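Local coordinates for protein neural-cadherin (Drosophila melanogaster, PDB 3UBG) that mediates calcium-dependent, homophilic adhesion between cells as a cadherin, of which this chain is a three-domain piece of the extracellular region, at residues V146-G151 with Y177-K182. Numbering follows the deposited sequence.
Sequences VRDRTG and YVLYVK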
loop_
_atom_site.group_PDB
_atom_site.type_symbol
_atom_site.label_atom_id
_atom_site.label_comp_id
_atom_site.label_asym_id
_atom_site.label_seq_id
_atom_site.Cartn_x
_atom_site.Cartn_y
_atom_site.Cartn_z
ATOM N N VAL A 146 11.119 -2.094 -18.935
ATOM C CA VAL A 146 11.465 -3.485 -19.208
ATOM C C VAL A 146 10.853 -4.042 -20.507
ATOM O O VAL A 146 11.454 -4.888 -21.184
ATOM C CB VAL A 146 11.152 -4.410 -18.001
ATOM C CG1 VAL A 146 11.895 -3.922 -16.768
ATOM C CG2 VAL A 146 9.656 -4.503 -17.750
ATOM N N ARG A 147 9.653 -3.579 -20.836
ATOM C CA ARG A 147 9.051 -3.842 -22.137
ATOM C C ARG A 147 8.735 -2.494 -22.779
ATOM O O ARG A 147 8.009 -1.693 -22.200
ATOM C CB ARG A 147 7.768 -4.681 -22.016
ATOM C CG ARG A 147 7.963 -6.213 -21.908
ATOM C CD ARG A 147 6.669 -7.004 -22.254
ATOM N NE ARG A 147 6.566 -7.279 -23.688
ATOM C CZ ARG A 147 5.428 -7.461 -24.370
ATOM N NH1 ARG A 147 4.241 -7.397 -23.766
ATOM N NH2 ARG A 147 5.479 -7.699 -25.683
ATOM N N ASP A 148 9.291 -2.247 -23.964
ATOM C CA ASP A 148 8.972 -1.050 -24.731
ATOM C C ASP A 148 8.136 -1.404 -25.949
ATOM O O ASP A 148 8.670 -1.848 -26.953
ATOM C CB ASP A 148 10.255 -0.352 -25.183
ATOM C CG ASP A 148 9.982 0.881 -26.040
ATOM O OD1 ASP A 148 8.801 1.259 -26.207
ATOM O OD2 ASP A 148 10.960 1.482 -26.535
ATOM N N ARG A 149 6.828 -1.205 -25.883
ATOM C CA ARG A 149 5.993 -1.524 -27.040
ATOM C C ARG A 149 5.712 -0.318 -27.964
ATOM O O ARG A 149 4.682 -0.279 -28.639
ATOM C CB ARG A 149 4.704 -2.235 -26.590
ATOM C CG ARG A 149 4.981 -3.666 -26.155
ATOM C CD ARG A 149 3.926 -4.266 -25.255
ATOM N NE ARG A 149 2.718 -4.735 -25.947
ATOM C CZ ARG A 149 2.682 -5.407 -27.100
ATOM N NH1 ARG A 149 3.789 -5.724 -27.757
ATOM N NH2 ARG A 149 1.517 -5.764 -27.599
ATOM N N THR A 150 6.648 0.637 -28.008
ATOM C CA THR A 150 6.429 1.925 -28.675
ATOM C C THR A 150 7.447 2.228 -29.765
ATOM O O THR A 150 7.304 3.199 -30.504
ATOM C CB THR A 150 6.477 3.106 -27.685
ATOM O OG1 THR A 150 7.831 3.530 -27.505
ATOM C CG2 THR A 150 5.884 2.721 -26.348
ATOM N N GLY A 151 8.495 1.425 -29.847
ATOM C CA GLY A 151 9.452 1.575 -30.923
ATOM C C GLY A 151 10.404 2.693 -30.609
ATOM O O GLY A 151 10.677 3.545 -31.461
ATOM N N TYR A 177 0.578 4.326 -26.557
ATOM C CA TYR A 177 1.957 3.895 -26.470
ATOM C C TYR A 177 2.123 3.261 -25.109
ATOM O O TYR A 177 1.888 3.911 -24.083
ATOM C CB TYR A 177 2.910 5.070 -26.686
ATOM C CG TYR A 177 2.613 5.795 -27.973
ATOM C CD1 TYR A 177 1.620 6.766 -28.025
ATOM C CD2 TYR A 177 3.289 5.479 -29.145
ATOM C CE1 TYR A 177 1.320 7.412 -29.196
ATOM C CE2 TYR A 177 3.003 6.130 -30.330
ATOM C CZ TYR A 177 2.015 7.097 -30.348
ATOM O OH TYR A 177 1.716 7.756 -31.510
ATOM N N VAL A 178 2.481 1.974 -25.116
ATOM C CA VAL A 178 2.596 1.207 -23.887
ATOM C C VAL A 178 4.030 0.863 -23.472
ATOM O O VAL A 178 4.781 0.272 -24.244
ATOM C CB VAL A 178 1.789 -0.082 -23.962
ATOM C CG1 VAL A 178 2.048 -0.914 -22.715
ATOM C CG2 VAL A 178 0.310 0.235 -24.099
ATOM N N LEU A 179 4.393 1.237 -22.248
ATOM C CA LEU A 179 5.651 0.801 -21.641
ATOM C C LEU A 179 5.388 -0.035 -20.398
ATOM O O LEU A 179 4.413 0.180 -19.677
ATOM C CB LEU A 179 6.529 1.990 -21.234
ATOM C CG LEU A 179 6.939 3.021 -22.292
ATOM C CD1 LEU A 179 7.400 4.326 -21.620
ATOM C CD2 LEU A 179 8.004 2.471 -23.229
ATOM N N TYR A 180 6.272 -0.979 -20.134
ATOM C CA TYR A 180 6.216 -1.713 -18.879
ATOM C C TYR A 180 7.412 -1.320 -18.057
ATOM O O TYR A 180 8.551 -1.432 -18.518
ATOM C CB TYR A 180 6.204 -3.225 -19.120
ATOM C CG TYR A 180 4.858 -3.714 -19.516
ATOM C CD1 TYR A 180 4.453 -3.686 -20.843
ATOM C CD2 TYR A 180 3.976 -4.189 -18.564
ATOM C CE1 TYR A 180 3.198 -4.133 -21.211
ATOM C CE2 TYR A 180 2.723 -4.637 -18.911
ATOM C CZ TYR A 180 2.334 -4.606 -20.240
ATOM O OH TYR A 180 1.077 -5.050 -20.579
ATOM N N VAL A 181 7.154 -0.856 -16.842
ATOM C CA VAL A 181 8.219 -0.295 -16.020
ATOM C C VAL A 181 8.366 -1.021 -14.696
ATOM O O VAL A 181 7.478 -1.728 -14.254
ATOM C CB VAL A 181 7.976 1.186 -15.717
ATOM C CG1 VAL A 181 8.023 2.007 -17.010
ATOM C CG2 VAL A 181 6.645 1.375 -14.955
ATOM N N LYS A 182 9.500 -0.819 -14.057
ATOM C CA LYS A 182 9.689 -1.336 -12.723
ATOM C C LYS A 182 10.729 -0.496 -11.981
ATOM O O LYS A 182 11.485 0.267 -12.600
ATOM C CB LYS A 182 10.118 -2.802 -12.784
ATOM C CG LYS A 182 11.537 -3.010 -13.225
ATOM C CD LYS A 182 12.035 -4.375 -12.763
ATOM C CE LYS A 182 13.527 -4.561 -13.050
ATOM N NZ LYS A 182 14.008 -5.895 -12.557
#
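V146 and R147 both face Y180 across an antiparallel strand pair, a worked example of the classic beta bulge. The carbonyl oxygen of Y180 takes a straight bond from V146 N (2.7 Å) and a weak one from R147 N, while Y180 N returns a bond to R147 O (2.8 Å). Beyond the bulge R149 N reaches V178 O, and the chain of 141-148, an outer strand of this cadherin-domain sheet, stays beside its neighbour through T150, whose CG2 lies 3.4 Å from V178 O. Outward along Y180, CB meets R147 CB at 3.6 Å; CG and CD1 follow that methylene, and CE1 has R149 CD at the ring edge, 4.1 Å away. OH ends in a weak hydrogen bond to R202. R149 CD lies 3.4 Å above one face of the R147 guanidinium.

The other side of the sheet belongs to D148 and L179, side by side, with D148 OD1 3.3 Å from L179 CD2. With CG anti to the backbone N (chi1 178°), D148 carries OD1 forward to T150, where it accepts from T150 N in an Asx turn, from above the carboxylate plane, and from T150 OG1 on its syn lone pair. L179 CD2 packs against T150 CG2 at 3.8 Å; D148 OD2 accepts from G152 N. An alanine at D148 takes away the acceptor shared by T150 N and OG1 and the partner of G152 N, and the turn would probably be freer to shift off L179. The chemistry thus divides the work: backbone bonds fix the register, whereas one carboxylate shapes the turn.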